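Local coordinates for thermostable monoacylglycerol lipase (Bacillus, PDB 4LHE), which probably hydrolyses monoacylglycerols to free fatty acid and glycerol, as a heat-stable lipase of the alpha/beta hydrolase fold, at residues Phe191-Asp196 with His226-Asp231. Sequence-based numbering, arbitrary orientation.
Sequences FVSDED and HVATLD. With SO4 (sulfate ion), chain D.
The side chains of His226 and Asp196 run alongside each other. At its root, CB of His226 rests 3.4 Å from OD1 of Asp196, and His226 CG is 3.5 Å from Asp196 OD2. With CG anti to the backbone N (chi1 -174°), the ring carries ND1 of His226 to the carboxylate, where it donates to OD2 of Asp196 at 2.5 Å. That bond is short and nearly straight, 164° at the hydrogen. OD2 sits almost in the imidazole plane and is met on its syn side, somewhat out of the carboxylate plane, the two planes being turned 57° apart. Farther round the ring, His226 CE1 stays 3.5 Å from Asp196 OD2, while His226 CD2 comes within 3.5 Å of O3 of the sulfate ion. At the far tip, His226 NE2 donates to the same sulfate O3 at 2.8 Å, in a more bent bond. In this crystal the ring is thus held at both nitrogens, which fixes its rotation. This geometry fits the acid and base of the Ser-His-Asp triad expected in an alpha/beta hydrolase, with Ser97, on the probable nucleophile elbow, touching the His226 side chain. The sulfate, probably from the crystallisation liquor, is also bound by Ser97 OG and the backbone N atoms of Phe29 and Thr30. Asp196 follows strand 188-193 through a type I turn. Its OD1 accepts from the main-chain N-H groups of Val198 and Val199, just beyond the segment, which hold the carboxylate's orientation. A separate touch is Ser193 OG against Ala228 CB, 3.5 Å apart.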
ATOM      1  N   PHE A 191     -10.283   2.508   4.186  1.00 31.66           N
ATOM      2  CA  PHE A 191     -10.196   3.959   4.039  1.00 32.31           C
ATOM      3  C   PHE A 191     -10.281   4.419   2.588  1.00 32.34           C
ATOM      4  O   PHE A 191      -9.698   3.807   1.693  1.00 31.71           O
ATOM      5  CB  PHE A 191      -8.880   4.484   4.629  1.00 31.46           C
ATOM      6  CG  PHE A 191      -8.810   4.388   6.132  1.00 32.52           C
ATOM      7  CD1 PHE A 191      -9.562   5.240   6.936  1.00 33.67           C
ATOM      8  CD2 PHE A 191      -7.985   3.449   6.744  1.00 31.77           C
ATOM      9  CE1 PHE A 191      -9.494   5.149   8.327  1.00 33.78           C
ATOM     10  CE2 PHE A 191      -7.912   3.367   8.124  1.00 31.86           C
ATOM     11  CZ  PHE A 191      -8.662   4.205   8.917  1.00 32.08           C
ATOM     12  N   VAL A 192     -10.985   5.527   2.362  1.00 33.41           N
ATOM     13  CA  VAL A 192     -11.075   6.090   1.022  1.00 34.50           C
ATOM     14  C   VAL A 192     -11.143   7.611   1.094  1.00 35.10           C
ATOM     15  O   VAL A 192     -11.912   8.185   1.873  1.00 36.62           O
ATOM     16  CB  VAL A 192     -12.268   5.515   0.232  1.00 35.37           C
ATOM     17  CG1 VAL A 192     -13.580   5.749   0.983  1.00 37.36           C
ATOM     18  CG2 VAL A 192     -12.316   6.119  -1.166  1.00 34.89           C
ATOM     19  N   SER A 193     -10.286   8.257   0.316  1.00 34.67           N
ATOM     20  CA  SER A 193     -10.271   9.703   0.263  1.00 36.23           C
ATOM     21  C   SER A 193     -11.327  10.137  -0.743  1.00 37.82           C
ATOM     22  O   SER A 193     -11.280   9.705  -1.906  1.00 36.82           O
ATOM     23  CB  SER A 193      -8.883  10.208  -0.147  1.00 35.25           C
ATOM     24  OG  SER A 193      -7.932   9.987   0.887  1.00 34.51           O
ATOM     25  N   ASP A 194     -12.284  10.949  -0.288  1.00 39.03           N
ATOM     26  CA  ASP A 194     -13.330  11.499  -1.159  1.00 41.76           C
ATOM     27  C   ASP A 194     -12.697  12.112  -2.390  1.00 40.92           C
ATOM     28  O   ASP A 194     -13.136  11.877  -3.516  1.00 41.73           O
ATOM     29  CB  ASP A 194     -14.131  12.599  -0.452  1.00 42.53           C
ATOM     30  CG  ASP A 194     -15.059  12.065   0.612  1.00 44.02           C
ATOM     31  OD1 ASP A 194     -15.419  10.876   0.540  1.00 44.11           O
ATOM     32  OD2 ASP A 194     -15.432  12.838   1.524  1.00 45.10           O
ATOM     33  N   GLU A 195     -11.650  12.894  -2.158  1.00 40.47           N
ATOM     34  CA  GLU A 195     -10.997  13.619  -3.233  1.00 41.06           C
ATOM     35  C   GLU A 195      -9.693  12.973  -3.713  1.00 39.44           C
ATOM     36  O   GLU A 195      -8.733  13.676  -4.031  1.00 39.47           O
ATOM     37  CB  GLU A 195     -10.775  15.081  -2.823  1.00 42.49           C
ATOM     38  CG  GLU A 195     -12.076  15.838  -2.496  1.00 45.56           C
ATOM     39  CD  GLU A 195     -11.862  17.336  -2.260  1.00 47.68           C
ATOM     40  OE1 GLU A 195     -11.471  18.045  -3.217  1.00 49.75           O
ATOM     41  OE2 GLU A 195     -12.089  17.804  -1.118  1.00 48.09           O
ATOM     42  N   ASP A 196      -9.660  11.642  -3.762  1.00 37.82           N
ATOM     43  CA  ASP A 196      -8.580  10.938  -4.443  1.00 36.74           C
ATOM     44  C   ASP A 196      -8.697  11.246  -5.936  1.00 38.23           C
ATOM     45  O   ASP A 196      -9.754  11.003  -6.520  1.00 39.48           O
ATOM     46  CB  ASP A 196      -8.708   9.424  -4.219  1.00 34.85           C
ATOM     47  CG  ASP A 196      -7.436   8.661  -4.578  1.00 33.99           C
ATOM     48  OD1 ASP A 196      -6.858   8.932  -5.651  1.00 34.06           O
ATOM     49  OD2 ASP A 196      -7.008   7.781  -3.781  1.00 32.13           O
ATOM     50  N   HIS A 226      -5.223  11.666  -2.535  1.00 34.24           N
ATOM     51  CA  HIS A 226      -4.706  10.300  -2.641  1.00 32.91           C
ATOM     52  C   HIS A 226      -3.720   9.819  -1.581  1.00 31.18           C
ATOM     53  O   HIS A 226      -3.901   8.740  -1.006  1.00 30.54           O
ATOM     54  CB  HIS A 226      -4.068  10.084  -4.004  1.00 32.18           C
ATOM     55  CG  HIS A 226      -3.640   8.671  -4.245  1.00 30.68           C
ATOM     56  ND1 HIS A 226      -4.497   7.603  -4.093  1.00 30.34           N
ATOM     57  CD2 HIS A 226      -2.453   8.147  -4.639  1.00 29.96           C
ATOM     58  CE1 HIS A 226      -3.862   6.482  -4.390  1.00 28.75           C
ATOM     59  NE2 HIS A 226      -2.619   6.785  -4.724  1.00 29.07           N
ATOM     60  N   VAL A 227      -2.666  10.595  -1.357  1.00 31.25           N
ATOM     61  CA  VAL A 227      -1.592  10.188  -0.441  1.00 31.37           C
ATOM     62  C   VAL A 227      -2.012  10.467   0.999  1.00 31.38           C
ATOM     63  O   VAL A 227      -1.392  11.270   1.692  1.00 32.24           O
ATOM     64  CB  VAL A 227      -0.299  10.940  -0.733  1.00 31.48           C
ATOM     65  CG1 VAL A 227       0.888  10.303   0.033  1.00 30.50           C
ATOM     66  CG2 VAL A 227      -0.023  10.913  -2.222  1.00 31.19           C
ATOM     67  N   ALA A 228      -3.077   9.795   1.431  1.00 31.21           N
ATOM     68  CA  ALA A 228      -3.784  10.123   2.676  1.00 31.98           C
ATOM     69  C   ALA A 228      -2.939   9.918   3.952  1.00 32.15           C
ATOM     70  O   ALA A 228      -3.162  10.573   4.966  1.00 32.44           O
ATOM     71  CB  ALA A 228      -5.087   9.305   2.744  1.00 31.49           C
ATOM     72  N   THR A 229      -1.961   9.013   3.882  1.00 31.15           N
ATOM     73  CA  THR A 229      -1.129   8.661   5.036  1.00 30.31           C
ATOM     74  C   THR A 229      -0.207   9.809   5.433  1.00 31.53           C
ATOM     75  O   THR A 229       0.311   9.854   6.555  1.00 30.88           O
ATOM     76  CB  THR A 229      -0.278   7.422   4.728  1.00 28.73           C
ATOM     77  OG1 THR A 229       0.451   7.642   3.509  1.00 28.16           O
ATOM     78  CG2 THR A 229      -1.162   6.180   4.562  1.00 27.57           C
ATOM     79  N   LEU A 230       0.012  10.731   4.502  1.00 32.44           N
ATOM     80  CA  LEU A 230       0.837  11.896   4.773  1.00 32.67           C
ATOM     81  C   LEU A 230      -0.013  13.166   4.836  1.00 34.07           C
ATOM     82  O   LEU A 230       0.505  14.250   5.140  1.00 34.69           O
ATOM     83  CB  LEU A 230       1.875  12.072   3.670  1.00 33.08           C
ATOM     84  CG  LEU A 230       2.964  11.023   3.467  1.00 32.07           C
ATOM     85  CD1 LEU A 230       3.838  11.433   2.287  1.00 32.78           C
ATOM     86  CD2 LEU A 230       3.792  10.895   4.694  1.00 30.69           C
ATOM     87  N   ASP A 231      -1.305  13.037   4.538  1.00 34.12           N
ATOM     88  CA  ASP A 231      -2.185  14.205   4.384  1.00 35.83           C
ATOM     89  C   ASP A 231      -2.848  14.609   5.704  1.00 35.60           C
ATOM     90  O   ASP A 231      -2.518  14.069   6.771  1.00 34.66           O
ATOM     91  CB  ASP A 231      -3.248  13.923   3.314  1.00 35.97           C
ATOM     92  CG  ASP A 231      -3.499  15.109   2.401  1.00 37.00           C
ATOM     93  OD1 ASP A 231      -3.180  16.261   2.790  1.00 37.46           O
ATOM     94  OD2 ASP A 231      -3.991  14.886   1.269  1.00 37.73           O
TER
HETATM   95  S   SO4 D 302       0.677   5.027  -5.396  1.00 44.98           S
HETATM   96  O1  SO4 D 302       1.938   5.262  -6.094  1.00 45.35           O
HETATM   97  O2  SO4 D 302       0.782   5.516  -4.005  1.00 38.45           O
HETATM   98  O3  SO4 D 302      -0.389   5.768  -6.071  1.00 47.54           O
HETATM   99  O4  SO4 D 302       0.391   3.592  -5.469  1.00 36.16           O